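Local coordinates for protein N-alpha-acetyltransferase 35, NatC auxiliary subunit (Saccharomyces cerevisiae, PDB 6YGB) that serves as the auxiliary subunit of the NatC N-terminal acetyltransferase, which acetylates the N-terminal methionine of the L-A virus Gag protein, at residues B[67-72]-B[277-282]; B[84-89]-B[141-146]; B[342-347]-B[398-403]; B[711-716]-B[726-731]. All coordinates share one frame; numbering follows the deposited sequence.

Interactions 1 and 2 lie at one end of this largely helical chain, their centres about 25 Å apart and their nearest atoms about 12 Å apart. Along the sequence, interaction 1 joins residues 67-72 to 277-282, and both segments of interaction 2, on helices 85-104 and 142-167, fall between those two. Interactions 3 and 4 follow in series. Interaction 3 pairs helices 337-347 and 386-401 within the TPR-like region, its centre about 10 Å from that of the chain. Interaction 4 pairs the two strands of the hairpin 708-713 and 724-729. The centres of interactions 3 and 4 are about 36 Å apart. The four contacts thus fasten separate parts of an elongated subunit, and interaction 1 borders the N-alpha-acetyltransferase 38 chain.

Interaction 1 of 4, residues B[67-72]-B[277-282]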
loop_
_atom_site.group_PDB
_atom_site.type_symbol
_atom_site.label_atom_id
_atom_site.label_comp_id
_atom_site.label_asym_id
_atom_site.label_seq_id
_atom_site.Cartn_x
_atom_site.Cartn_y
_atom_site.Cartn_z
ATOM N N ILE B 67 -8.379 29.170 -1.357
ATOM C CA ILE B 67 -9.344 28.471 -0.515
ATOM C C ILE B 67 -10.371 29.451 0.026
ATOM O O ILE B 67 -10.019 30.491 0.599
ATOM C CB ILE B 67 -8.617 27.751 0.628
ATOM C CG1 ILE B 67 -7.841 26.545 0.099
ATOM C CG2 ILE B 67 -9.599 27.336 1.713
ATOM C CD1 ILE B 67 -7.004 25.865 1.154
ATOM N N GLU B 68 -11.652 29.126 -0.158
ATOM C CA GLU B 68 -12.726 29.953 0.372
ATOM C C GLU B 68 -12.971 29.591 1.828
ATOM O O GLU B 68 -13.035 28.411 2.177
ATOM C CB GLU B 68 -14.006 29.762 -0.439
ATOM C CG GLU B 68 -13.830 29.857 -1.946
ATOM C CD GLU B 68 -13.414 31.243 -2.420
ATOM O OE1 GLU B 68 -13.562 32.222 -1.657
ATOM O OE2 GLU B 68 -12.937 31.353 -3.569
ATOM N N LEU B 69 -13.099 30.605 2.679
ATOM C CA LEU B 69 -13.351 30.408 4.097
ATOM C C LEU B 69 -14.522 31.276 4.525
ATOM O O LEU B 69 -14.728 32.368 3.991
ATOM C CB LEU B 69 -12.119 30.761 4.943
ATOM C CG LEU B 69 -10.835 29.957 4.756
ATOM C CD1 LEU B 69 -9.694 30.624 5.499
ATOM C CD2 LEU B 69 -11.013 28.517 5.228
ATOM N N THR B 70 -15.290 30.781 5.489
ATOM C CA THR B 70 -16.353 31.578 6.080
ATOM C C THR B 70 -15.763 32.555 7.089
ATOM O O THR B 70 -14.619 32.413 7.530
ATOM C CB THR B 70 -17.387 30.693 6.773
ATOM O OG1 THR B 70 -16.825 30.182 7.987
ATOM C CG2 THR B 70 -17.777 29.534 5.878
ATOM N N ALA B 71 -16.571 33.553 7.464
ATOM C CA ALA B 71 -16.109 34.568 8.405
ATOM C C ALA B 71 -15.726 33.949 9.745
ATOM O O ALA B 71 -14.753 34.372 10.380
ATOM C CB ALA B 71 -17.187 35.632 8.588
ATOM N N GLU B 72 -16.480 32.945 10.189
ATOM C CA GLU B 72 -16.120 32.230 11.409
ATOM C C GLU B 72 -14.761 31.555 11.264
ATOM O O GLU B 72 -13.939 31.584 12.185
ATOM C CB GLU B 72 -17.199 31.201 11.750
ATOM C CG GLU B 72 -18.577 31.793 12.026
ATOM C CD GLU B 72 -19.363 32.108 10.761
ATOM O OE1 GLU B 72 -18.800 32.728 9.835
ATOM O OE2 GLU B 72 -20.553 31.733 10.699
ATOM N N ILE B 277 -5.235 26.391 7.993
ATOM C CA ILE B 277 -3.795 26.167 8.039
ATOM C C ILE B 277 -3.237 25.862 6.653
ATOM O O ILE B 277 -2.059 26.117 6.383
ATOM C CB ILE B 277 -3.469 25.047 9.048
ATOM C CG1 ILE B 277 -1.972 25.000 9.340
ATOM C CG2 ILE B 277 -3.956 23.700 8.546
ATOM C CD1 ILE B 277 -1.591 23.876 10.273
ATOM N N GLN B 278 -4.059 25.327 5.749
ATOM C CA GLN B 278 -3.575 25.092 4.391
ATOM C C GLN B 278 -3.406 26.396 3.626
ATOM O O GLN B 278 -2.554 26.485 2.734
ATOM C CB GLN B 278 -4.527 24.173 3.629
ATOM C CG GLN B 278 -4.801 22.835 4.270
ATOM C CD GLN B 278 -5.746 22.000 3.427
ATOM O OE1 GLN B 278 -5.449 21.680 2.276
ATOM N NE2 GLN B 278 -6.900 21.664 3.988
ATOM N N LYS B 279 -4.205 27.410 3.963
ATOM C CA LYS B 279 -4.231 28.652 3.199
ATOM C C LYS B 279 -3.138 29.629 3.618
ATOM O O LYS B 279 -2.623 30.374 2.776
ATOM C CB LYS B 279 -5.603 29.318 3.333
ATOM C CG LYS B 279 -5.659 30.750 2.819
ATOM C CD LYS B 279 -7.064 31.150 2.416
ATOM C CE LYS B 279 -7.078 32.559 1.862
ATOM N NZ LYS B 279 -8.311 32.821 1.077
ATOM N N HIS B 280 -2.768 29.648 4.894
ATOM C CA HIS B 280 -1.832 30.643 5.396
ATOM C C HIS B 280 -0.488 30.080 5.823
ATOM O O HIS B 280 0.515 30.793 5.733
ATOM C CB HIS B 280 -2.461 31.407 6.568
ATOM C CG HIS B 280 -3.735 32.103 6.203
ATOM N ND1 HIS B 280 -4.978 31.614 6.545
ATOM C CD2 HIS B 280 -3.959 33.238 5.499
ATOM C CE1 HIS B 280 -5.910 32.423 6.078
ATOM N NE2 HIS B 280 -5.319 33.416 5.440
ATOM N N ARG B 281 -0.430 28.834 6.281
ATOM C CA ARG B 281 0.855 28.256 6.634
ATOM C C ARG B 281 1.585 27.793 5.377
ATOM O O ARG B 281 0.983 27.582 4.320
ATOM C CB ARG B 281 0.688 27.088 7.608
ATOM C CG ARG B 281 1.963 26.783 8.367
ATOM C CD ARG B 281 1.912 25.482 9.141
ATOM N NE ARG B 281 3.238 25.164 9.660
ATOM C CZ ARG B 281 3.803 25.784 10.691
ATOM N NH1 ARG B 281 3.157 26.755 11.324
ATOM N NH2 ARG B 281 5.017 25.433 11.091
ATOM N N SER B 282 2.904 27.664 5.498
ATOM C CA SER B 282 3.711 27.147 4.402
ATOM C C SER B 282 3.185 25.789 3.970
ATOM O O SER B 282 3.065 24.876 4.790
ATOM C CB SER B 282 5.175 27.038 4.826
ATOM O OG SER B 282 5.778 28.310 4.937
#
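Lys279 NZ donates a hydrogen bond of 2.9 Å to the carbonyl O of Ile67, lying in the plane of that carbonyl with a C=O...N angle of 155°. The same ammonium group also reaches Ser65 O in a weaker bond, so two backbone oxygens of one loop share it. A lysine suits the place because its long, extended chain starts on helix 276-280 with CG anti to the backbone N (chi1 168°) and spans the gap, while its methylenes serve as an apolar surface. Leu69 CD1 lies 4.1 Å from Lys279 CD, the two side chains running past each other in opposite directions. Ile67 crosses Gln278 at about a right angle, its CD1 3.9 Å from Gln278 CB; the amide oxygen of Gln278 is taken by Arg288 N. Beyond, Arg51 of the N-alpha-acetyltransferase 38 chain bonds to the backbone oxygens of Gln278 and Arg281. Carbonyl oxygens thus receive the lysine, with Glu68 OE1 6.0 Å from Lys279 NZ and not in contact; their dipoles would be expected to stabilise its positive charge.

Interaction 2 of 4, residues B[84-89]-B[141-146]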
loop_
_atom_site.group_PDB
_atom_site.type_symbol
_atom_site.label_atom_id
_atom_site.label_comp_id
_atom_site.label_asym_id
_atom_site.label_seq_id
_atom_site.Cartn_x
_atom_site.Cartn_y
_atom_site.Cartn_z
ATOM N N PRO B 84 -21.921 27.554 25.020
ATOM C CA PRO B 84 -21.555 27.301 26.421
ATOM C C PRO B 84 -20.223 26.564 26.531
ATOM O O PRO B 84 -19.958 25.667 25.736
ATOM C CB PRO B 84 -22.710 26.441 26.938
ATOM C CG PRO B 84 -23.246 25.769 25.729
ATOM C CD PRO B 84 -23.074 26.743 24.597
ATOM N N PRO B 85 -19.402 26.946 27.510
ATOM C CA PRO B 85 -18.027 26.413 27.555
ATOM C C PRO B 85 -17.938 24.900 27.675
ATOM O O PRO B 85 -17.189 24.272 26.916
ATOM C CB PRO B 85 -17.429 27.123 28.777
ATOM C CG PRO B 85 -18.219 28.390 28.890
ATOM C CD PRO B 85 -19.615 28.021 28.494
ATOM N N LEU B 86 -18.663 24.290 28.614
ATOM C CA LEU B 86 -18.552 22.843 28.791
ATOM C C LEU B 86 -19.020 22.097 27.547
ATOM O O LEU B 86 -18.359 21.161 27.083
ATOM C CB LEU B 86 -19.353 22.386 30.008
ATOM C CG LEU B 86 -19.297 20.868 30.198
ATOM C CD1 LEU B 86 -17.993 20.456 30.876
ATOM C CD2 LEU B 86 -20.508 20.358 30.968
ATOM N N ALA B 87 -20.170 22.492 26.998
ATOM C CA ALA B 87 -20.677 21.854 25.788
ATOM C C ALA B 87 -19.746 22.071 24.604
ATOM O O ALA B 87 -19.635 21.197 23.737
ATOM C CB ALA B 87 -22.078 22.376 25.468
ATOM N N SER B 88 -19.061 23.216 24.554
ATOM C CA SER B 88 -18.183 23.511 23.426
ATOM C C SER B 88 -16.803 22.874 23.587
ATOM O O SER B 88 -16.217 22.415 22.600
ATOM C CB SER B 88 -18.048 25.022 23.237
ATOM O OG SER B 88 -19.177 25.559 22.569
ATOM N N VAL B 89 -16.259 22.844 24.809
ATOM C CA VAL B 89 -14.950 22.224 25.018
ATOM C C VAL B 89 -15.025 20.724 24.763
ATOM O O VAL B 89 -14.121 20.135 24.157
ATOM C CB VAL B 89 -14.425 22.530 26.433
ATOM C CG1 VAL B 89 -13.278 21.598 26.787
ATOM C CG2 VAL B 89 -13.974 23.978 26.533
ATOM N N ASN B 141 -10.989 31.167 31.101
ATOM C CA ASN B 141 -11.935 30.137 31.502
ATOM C C ASN B 141 -11.181 28.842 31.769
ATOM O O ASN B 141 -10.271 28.479 31.017
ATOM C CB ASN B 141 -12.997 29.914 30.421
ATOM C CG ASN B 141 -14.142 29.036 30.897
ATOM O OD1 ASN B 141 -13.958 28.152 31.734
ATOM N ND2 ASN B 141 -15.333 29.282 30.367
ATOM N N ILE B 142 -11.584 28.135 32.827
ATOM C CA ILE B 142 -10.823 26.968 33.259
ATOM C C ILE B 142 -10.999 25.790 32.302
ATOM O O ILE B 142 -10.105 24.942 32.184
ATOM C CB ILE B 142 -11.204 26.596 34.704
ATOM C CG1 ILE B 142 -10.082 25.784 35.356
ATOM C CG2 ILE B 142 -12.513 25.825 34.756
ATOM C CD1 ILE B 142 -8.764 26.522 35.433
ATOM N N LEU B 143 -12.130 25.709 31.594
ATOM C CA LEU B 143 -12.335 24.586 30.680
ATOM C C LEU B 143 -11.513 24.758 29.410
ATOM O O LEU B 143 -10.899 23.804 28.920
ATOM C CB LEU B 143 -13.819 24.439 30.346
ATOM C CG LEU B 143 -14.745 24.198 31.538
ATOM C CD1 LEU B 143 -16.219 24.233 31.136
ATOM C CD2 LEU B 143 -14.400 22.880 32.209
ATOM N N TYR B 144 -11.482 25.975 28.865
ATOM C CA TYR B 144 -10.729 26.224 27.640
ATOM C C TYR B 144 -9.226 26.246 27.896
ATOM O O TYR B 144 -8.450 25.726 27.090
ATOM C CB TYR B 144 -11.177 27.543 27.013
ATOM C CG TYR B 144 -12.477 27.471 26.248
ATOM C CD1 TYR B 144 -13.692 27.700 26.880
ATOM C CD2 TYR B 144 -12.485 27.188 24.889
ATOM C CE1 TYR B 144 -14.880 27.643 26.181
ATOM C CE2 TYR B 144 -13.667 27.128 24.181
ATOM C CZ TYR B 144 -14.861 27.357 24.832
ATOM O OH TYR B 144 -16.043 27.300 24.135
ATOM N N ASP B 145 -8.794 26.849 29.003
ATOM C CA ASP B 145 -7.371 27.079 29.235
ATOM C C ASP B 145 -6.653 25.892 29.852
ATOM O O ASP B 145 -5.476 25.673 29.553
ATOM C CB ASP B 145 -7.161 28.306 30.128
ATOM C CG ASP B 145 -7.765 29.569 29.535
ATOM O OD1 ASP B 145 -8.698 29.447 28.715
ATOM O OD2 ASP B 145 -7.304 30.680 29.886
ATOM N N LYS B 146 -7.318 25.129 30.714
ATOM C CA LYS B 146 -6.677 24.015 31.398
ATOM C C LYS B 146 -7.130 22.659 30.882
ATOM O O LYS B 146 -6.290 21.820 30.537
ATOM C CB LYS B 146 -6.926 24.103 32.909
ATOM C CG LYS B 146 -5.663 24.262 33.752
ATOM C CD LYS B 146 -4.735 23.070 33.582
ATOM C CE LYS B 146 -3.503 23.185 34.462
ATOM N NZ LYS B 146 -2.633 21.984 34.321
#
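Pro85 and Val89, one turn apart near the start of helix 85-104, pack on Leu143 and Tyr144 in the first turn of helix 142-167. This is a helix-helix contact in which the two short segments run roughly parallel, their axes 33° apart and 9.5 Å from each other at closest approach. The tight part surrounds Tyr144. Val89 CG2 sits over the centre of one ring face, 3.6 Å from the centroid and almost on the ring normal, a CH-pi contact. The branched valine suits this spot because CG2, anti to the carbonyl carbon, meets the ring while CG1, anti to the backbone N (chi1 165°), lies near Leu143 O. Pro85 CB adds a contact of 3.7 Å to Tyr144 CE1. At the far end of the ring the hydroxyl bonds to Tyr82 O, and Tyr144 OH also lies 3.2 Å from Ser88 CB. Beside it, Leu143 CD1 reaches the first turn of the other helix, 3.5 Å from Leu86 N. Leu217 and Leu220 of helix 215-231 touch Leu86 and Val89 in turn.

The side nearer solvent lies at the helix starts, where Pro84 is exposed and Pro85 and Asn141 partly so. Pro85 needs no amide hydrogen in a first turn. Asn141 is the N-cap: its OD1 accepts from Leu143 N at 3.1 Å. The two still touch, crossing at about a right angle with Pro85 CG 3.4 Å from Asn141 ND2.

Interaction 3 of 4, residues B[342-347]-B[398-403]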
loop_
_atom_site.group_PDB
_atom_site.type_symbol
_atom_site.label_atom_id
_atom_site.label_comp_id
_atom_site.label_asym_id
_atom_site.label_seq_id
_atom_site.Cartn_x
_atom_site.Cartn_y
_atom_site.Cartn_z
ATOM N N LEU B 342 4.251 -1.307 15.092
ATOM C CA LEU B 342 4.717 -1.686 16.419
ATOM C C LEU B 342 5.334 -3.075 16.414
ATOM O O LEU B 342 6.319 -3.322 17.127
ATOM C CB LEU B 342 3.564 -1.620 17.420
ATOM C CG LEU B 342 3.938 -1.686 18.899
ATOM C CD1 LEU B 342 4.775 -0.480 19.288
ATOM C CD2 LEU B 342 2.686 -1.779 19.762
ATOM N N PHE B 343 4.781 -4.001 15.607
ATOM C CA PHE B 343 5.196 -5.391 15.689
ATOM C C PHE B 343 6.687 -5.606 15.405
ATOM O O PHE B 343 7.360 -6.237 16.225
ATOM C CB PHE B 343 4.323 -6.259 14.782
ATOM C CG PHE B 343 4.928 -7.597 14.480
ATOM C CD1 PHE B 343 5.045 -8.570 15.464
ATOM C CD2 PHE B 343 5.413 -7.869 13.215
ATOM C CE1 PHE B 343 5.619 -9.782 15.179
ATOM C CE2 PHE B 343 5.981 -9.071 12.929
ATOM C CZ PHE B 343 6.089 -10.032 13.907
ATOM N N PRO B 344 7.241 -5.126 14.278
ATOM C CA PRO B 344 8.683 -5.356 14.050
ATOM C C PRO B 344 9.573 -4.615 15.024
ATOM O O PRO B 344 10.646 -5.121 15.376
ATOM C CB PRO B 344 8.894 -4.857 12.613
ATOM C CG PRO B 344 7.551 -4.891 11.997
ATOM C CD PRO B 344 6.619 -4.502 13.102
ATOM N N LEU B 345 9.168 -3.419 15.456
ATOM C CA LEU B 345 9.931 -2.704 16.472
ATOM C C LEU B 345 9.860 -3.421 17.813
ATOM O O LEU B 345 10.828 -3.414 18.581
ATOM C CB LEU B 345 9.414 -1.273 16.598
ATOM C CG LEU B 345 9.529 -0.407 15.344
ATOM C CD1 LEU B 345 8.810 0.925 15.540
ATOM C CD2 LEU B 345 10.986 -0.182 14.996
ATOM N N PHE B 346 8.714 -4.041 18.109
ATOM C CA PHE B 346 8.575 -4.814 19.340
ATOM C C PHE B 346 9.279 -6.158 19.218
ATOM O O PHE B 346 9.807 -6.685 20.205
ATOM C CB PHE B 346 7.090 -5.001 19.660
ATOM C CG PHE B 346 6.822 -5.694 20.966
ATOM C CD1 PHE B 346 6.767 -4.975 22.148
ATOM C CD2 PHE B 346 6.595 -7.058 21.009
ATOM C CE1 PHE B 346 6.511 -5.607 23.349
ATOM C CE2 PHE B 346 6.340 -7.696 22.206
ATOM C CZ PHE B 346 6.296 -6.968 23.378
ATOM N N PHE B 347 9.304 -6.719 18.009
ATOM C CA PHE B 347 9.905 -8.025 17.757
ATOM C C PHE B 347 11.426 -7.940 17.655
ATOM O O PHE B 347 12.138 -8.783 18.214
ATOM C CB PHE B 347 9.304 -8.615 16.478
ATOM C CG PHE B 347 9.589 -10.065 16.284
ATOM C CD1 PHE B 347 9.064 -11.006 17.151
ATOM C CD2 PHE B 347 10.363 -10.493 15.221
ATOM C CE1 PHE B 347 9.327 -12.350 16.970
ATOM C CE2 PHE B 347 10.624 -11.833 15.035
ATOM C CZ PHE B 347 10.106 -12.762 15.911
ATOM N N TRP B 398 11.886 -11.322 6.461
ATOM C CA TRP B 398 10.675 -12.094 6.207
ATOM C C TRP B 398 9.611 -11.811 7.262
ATOM O O TRP B 398 8.430 -11.674 6.938
ATOM C CB TRP B 398 11.013 -13.586 6.158
ATOM C CG TRP B 398 9.839 -14.497 5.949
ATOM C CD1 TRP B 398 9.389 -14.994 4.760
ATOM C CD2 TRP B 398 8.977 -15.031 6.958
ATOM N NE1 TRP B 398 8.297 -15.803 4.967
ATOM C CE2 TRP B 398 8.026 -15.842 6.309
ATOM C CE3 TRP B 398 8.916 -14.900 8.348
ATOM C CZ2 TRP B 398 7.027 -16.518 6.999
ATOM C CZ3 TRP B 398 7.927 -15.570 9.031
ATOM C CH2 TRP B 398 6.992 -16.370 8.356
ATOM N N TYR B 399 10.010 -11.721 8.534
ATOM C CA TYR B 399 9.056 -11.405 9.595
ATOM C C TYR B 399 8.473 -10.009 9.417
ATOM O O TYR B 399 7.262 -9.809 9.571
ATOM C CB TYR B 399 9.727 -11.522 10.969
ATOM C CG TYR B 399 9.756 -12.922 11.543
ATOM C CD1 TYR B 399 8.701 -13.400 12.309
ATOM C CD2 TYR B 399 10.845 -13.760 11.332
ATOM C CE1 TYR B 399 8.722 -14.675 12.842
ATOM C CE2 TYR B 399 10.877 -15.036 11.863
ATOM C CZ TYR B 399 9.810 -15.489 12.614
ATOM O OH TYR B 399 9.832 -16.759 13.143
ATOM N N GLN B 400 9.324 -9.029 9.094
ATOM C CA GLN B 400 8.865 -7.656 8.920
ATOM C C GLN B 400 7.903 -7.519 7.744
ATOM O O GLN B 400 6.987 -6.690 7.791
ATOM C CB GLN B 400 10.067 -6.731 8.741
ATOM C CG GLN B 400 9.725 -5.258 8.808
ATOM C CD GLN B 400 10.947 -4.378 9.008
ATOM O OE1 GLN B 400 11.867 -4.726 9.749
ATOM N NE2 GLN B 400 10.958 -3.227 8.344
ATOM N N ASN B 401 8.087 -8.321 6.690
ATOM C CA ASN B 401 7.192 -8.250 5.538
ATOM C C ASN B 401 5.774 -8.664 5.901
ATOM O O ASN B 401 4.815 -8.169 5.300
ATOM C CB ASN B 401 7.720 -9.123 4.397
ATOM C CG ASN B 401 6.851 -9.047 3.148
ATOM O OD1 ASN B 401 6.770 -8.007 2.500
ATOM N ND2 ASN B 401 6.217 -10.155 2.798
ATOM N N CYS B 402 5.625 -9.568 6.872
ATOM C CA CYS B 402 4.301 -10.008 7.294
ATOM C C CYS B 402 3.464 -8.863 7.844
ATOM O O CYS B 402 2.233 -8.957 7.859
ATOM C CB CYS B 402 4.416 -11.100 8.360
ATOM S SG CYS B 402 5.227 -12.620 7.828
ATOM N N SER B 403 4.108 -7.792 8.300
ATOM C CA SER B 403 3.437 -6.649 8.899
ATOM C C SER B 403 3.054 -5.584 7.878
ATOM O O SER B 403 2.506 -4.548 8.263
ATOM C CB SER B 403 4.335 -6.031 9.978
ATOM O OG SER B 403 3.576 -5.361 10.962
#
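Phe343 meets Tyr399 and Ser403 across a buried helix-helix contact in the TPR-like region, where helix 337-347 packs against the C-terminal part of helix 386-401. Its CG is anti to the backbone N (chi1 162°), which carries the ring across the gap edge first: CE2 lies 3.7 Å from Tyr399 O, in the plane of the ring, and CD2 is 3.8 Å from Ser403 OG. The slightly positive rim of a phenyl ring suits such oxygen neighbours. The serine is small enough for this close approach, and its hydroxyl is bonded to Arg340 O.

Pro344 comes next. Lacking an amide hydrogen, it marks a kink in its helix, and its compact ring presents CG to Gln400 CG at 3.9 Å, the two side chains crossing at about a right angle. Ile170, from a loop, touches both residues.

One turn after Phe343, Phe347 reaches over one face of Tyr399. The two rings meet obliquely, their planes at 31° and their centroids 4.9 Å apart. On the opposite face of the tyrosine, CZ3 of Trp398 stands above the ring centre, so an aromatic atom lies over each face of the phenol. Its polar end is engaged as well, since the hydroxyl bonds to His367 and Thr322. The nearest approach of the two rings is from Phe347 CE2 to Tyr399 CD1, 3.7 Å.

Interaction 4 of 4, residues B[711-716]-B[726-731]; sequences ELVHTT and TLRIKQ. With EDO (1,2-ethanediol), chain C.
A two-stranded antiparallel hairpin, formed by strands 708-713 and 724-729 near the C-terminus, is joined here through Glu711 and Thr726. The two residues form a hydrogen-bonded pair: Glu711 N donates to Thr726 O at 3.0 Å, and Thr726 N returns a nearly straight bond to Glu711 O at 2.9 Å. Threonine, branched at CB, suits an extended strand, and its OG1 lies 3.5 Å from Val713 CG2.

Glu711 and Arg728 add a salt bridge diagonally across the strands, Arg728 being two residues beyond Thr726. NH1 of Arg728 meets OE1 of Glu711 at 2.9 Å, coming from well above the carboxylate plane, while the carboxylate and guanidinium planes stand 87° apart. This is consequently a single-bond grip rather than a flat, two-pronged pairing. The glutamate chain is extended beyond CG (chi2 -176°), which carries its carboxylate out to Arg728. Val713 CG2 lies over one face of the guanidinium, 3.6 Å from Arg728 NH2, so a branched aliphatic group backs the charged one. Away from the partner strand, Leu727 N donates to O2 of a 1,2-ethanediol at 2.8 Å. That molecule, probably from the crystallisation liquor, is also bonded to Asn688, and Leu727 itself packs on Leu696 of helix 668-701. The ion pair is an addition in this hairpin; the reciprocal N-H...O pair is what characterises an antiparallel beta hairpin, here laid against a long helix.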
loop_
_atom_site.group_PDB
_atom_site.type_symbol
_atom_site.label_atom_id
_atom_site.label_comp_id
_atom_site.label_asym_id
_atom_site.label_seq_id
_atom_site.Cartn_x
_atom_site.Cartn_y
_atom_site.Cartn_z
ATOM N N GLU B 711 -15.869 -15.252 -14.109
ATOM C CA GLU B 711 -15.303 -14.266 -13.200
ATOM C C GLU B 711 -14.733 -14.962 -11.978
ATOM O O GLU B 711 -15.296 -15.949 -11.498
ATOM C CB GLU B 711 -16.352 -13.241 -12.752
ATOM C CG GLU B 711 -17.077 -12.534 -13.883
ATOM C CD GLU B 711 -18.023 -11.459 -13.378
ATOM O OE1 GLU B 711 -17.791 -10.935 -12.269
ATOM O OE2 GLU B 711 -19.000 -11.142 -14.085
ATOM N N LEU B 712 -13.620 -14.443 -11.468
ATOM C CA LEU B 712 -13.029 -14.960 -10.235
ATOM C C LEU B 712 -13.730 -14.275 -9.072
ATOM O O LEU B 712 -13.433 -13.127 -8.747
ATOM C CB LEU B 712 -11.527 -14.717 -10.207
ATOM C CG LEU B 712 -10.741 -15.470 -11.277
ATOM C CD1 LEU B 712 -9.305 -14.974 -11.353
ATOM C CD2 LEU B 712 -10.772 -16.963 -11.004
ATOM N N VAL B 713 -14.653 -14.981 -8.431
ATOM C CA VAL B 713 -15.519 -14.398 -7.411
ATOM C C VAL B 713 -14.951 -14.703 -6.031
ATOM O O VAL B 713 -14.569 -15.844 -5.744
ATOM C CB VAL B 713 -16.962 -14.918 -7.551
ATOM C CG1 VAL B 713 -17.798 -14.508 -6.358
ATOM C CG2 VAL B 713 -17.584 -14.388 -8.830
ATOM N N HIS B 714 -14.889 -13.685 -5.175
ATOM C CA HIS B 714 -14.437 -13.884 -3.806
ATOM C C HIS B 714 -15.589 -14.370 -2.938
ATOM O O HIS B 714 -16.711 -13.868 -3.031
ATOM C CB HIS B 714 -13.854 -12.591 -3.235
ATOM C CG HIS B 714 -12.510 -12.237 -3.792
ATOM N ND1 HIS B 714 -11.475 -11.786 -3.003
ATOM C CD2 HIS B 714 -12.031 -12.270 -5.060
ATOM C CE1 HIS B 714 -10.415 -11.557 -3.759
ATOM N NE2 HIS B 714 -10.727 -11.840 -5.011
ATOM N N THR B 715 -15.311 -15.371 -2.109
ATOM C CA THR B 715 -16.298 -15.897 -1.176
ATOM C C THR B 715 -16.243 -15.077 0.103
ATOM O O THR B 715 -15.166 -14.886 0.675
ATOM C CB THR B 715 -16.045 -17.374 -0.874
ATOM O OG1 THR B 715 -15.951 -18.107 -2.099
ATOM C CG2 THR B 715 -17.190 -17.940 -0.067
ATOM N N THR B 716 -17.407 -14.600 0.548
ATOM C CA THR B 716 -17.454 -13.621 1.631
ATOM C C THR B 716 -16.805 -14.158 2.900
ATOM O O THR B 716 -15.948 -13.499 3.499
ATOM C CB THR B 716 -18.902 -13.207 1.902
ATOM O OG1 THR B 716 -19.495 -12.721 0.691
ATOM C CG2 THR B 716 -18.952 -12.113 2.953
ATOM N N THR B 726 -16.836 -18.458 -11.462
ATOM C CA THR B 726 -18.291 -18.361 -11.510
ATOM C C THR B 726 -18.770 -17.967 -12.902
ATOM O O THR B 726 -18.239 -17.028 -13.501
ATOM C CB THR B 726 -18.779 -17.339 -10.481
ATOM O OG1 THR B 726 -18.360 -17.747 -9.173
ATOM C CG2 THR B 726 -20.296 -17.211 -10.504
ATOM N N LEU B 727 -19.772 -18.681 -13.408
ATOM C CA LEU B 727 -20.407 -18.274 -14.652
ATOM C C LEU B 727 -21.277 -17.050 -14.416
ATOM O O LEU B 727 -21.789 -16.835 -13.318
ATOM C CB LEU B 727 -21.261 -19.401 -15.219
ATOM C CG LEU B 727 -20.505 -20.516 -15.931
ATOM C CD1 LEU B 727 -21.495 -21.472 -16.556
ATOM C CD2 LEU B 727 -19.563 -19.932 -16.975
ATOM N N ARG B 728 -21.439 -16.244 -15.462
ATOM C CA ARG B 728 -22.296 -15.070 -15.398
ATOM C C ARG B 728 -22.712 -14.694 -16.811
ATOM O O ARG B 728 -21.890 -14.708 -17.731
ATOM C CB ARG B 728 -21.595 -13.895 -14.705
ATOM C CG ARG B 728 -22.092 -13.676 -13.281
ATOM C CD ARG B 728 -21.080 -12.963 -12.401
ATOM N NE ARG B 728 -21.284 -13.286 -10.989
ATOM C CZ ARG B 728 -20.639 -12.705 -9.981
ATOM N NH1 ARG B 728 -19.745 -11.755 -10.222
ATOM N NH2 ARG B 728 -20.890 -13.071 -8.731
ATOM N N ILE B 729 -23.997 -14.367 -16.972
ATOM C CA ILE B 729 -24.531 -14.041 -18.287
ATOM C C ILE B 729 -23.978 -12.703 -18.748
ATOM O O ILE B 729 -24.034 -11.706 -18.018
ATOM C CB ILE B 729 -26.065 -14.014 -18.257
ATOM C CG1 ILE B 729 -26.622 -15.380 -17.857
ATOM C CG2 ILE B 729 -26.616 -13.588 -19.610
ATOM C CD1 ILE B 729 -28.131 -15.447 -17.915
ATOM N N LYS B 730 -23.443 -12.676 -19.964
ATOM C CA LYS B 730 -22.964 -11.437 -20.557
ATOM C C LYS B 730 -24.159 -10.659 -21.089
ATOM O O LYS B 730 -24.952 -11.192 -21.871
ATOM C CB LYS B 730 -21.967 -11.734 -21.679
ATOM C CG LYS B 730 -20.985 -10.608 -21.972
ATOM C CD LYS B 730 -19.819 -11.092 -22.830
ATOM C CE LYS B 730 -18.694 -10.058 -22.882
ATOM N NZ LYS B 730 -18.145 -9.722 -21.532
ATOM N N GLN B 731 -24.293 -9.404 -20.660
ATOM C CA GLN B 731 -25.466 -8.593 -20.967
ATOM C C GLN B 731 -25.080 -7.421 -21.859
ATOM O O GLN B 731 -24.216 -6.617 -21.491
ATOM C CB GLN B 731 -26.131 -8.085 -19.685
ATOM C CG GLN B 731 -27.138 -9.050 -19.071
ATOM C CD GLN B 731 -28.009 -8.390 -18.016
ATOM O OE1 GLN B 731 -29.239 -8.433 -18.094
ATOM N NE2 GLN B 731 -27.376 -7.775 -17.023
HETATM C C1 EDO C . -22.463 -20.088 -10.233
HETATM O O1 EDO C . -23.571 -19.202 -10.059
HETATM C C2 EDO C . -22.224 -20.308 -11.722
HETATM O O2 EDO C . -20.898 -20.811 -11.912
#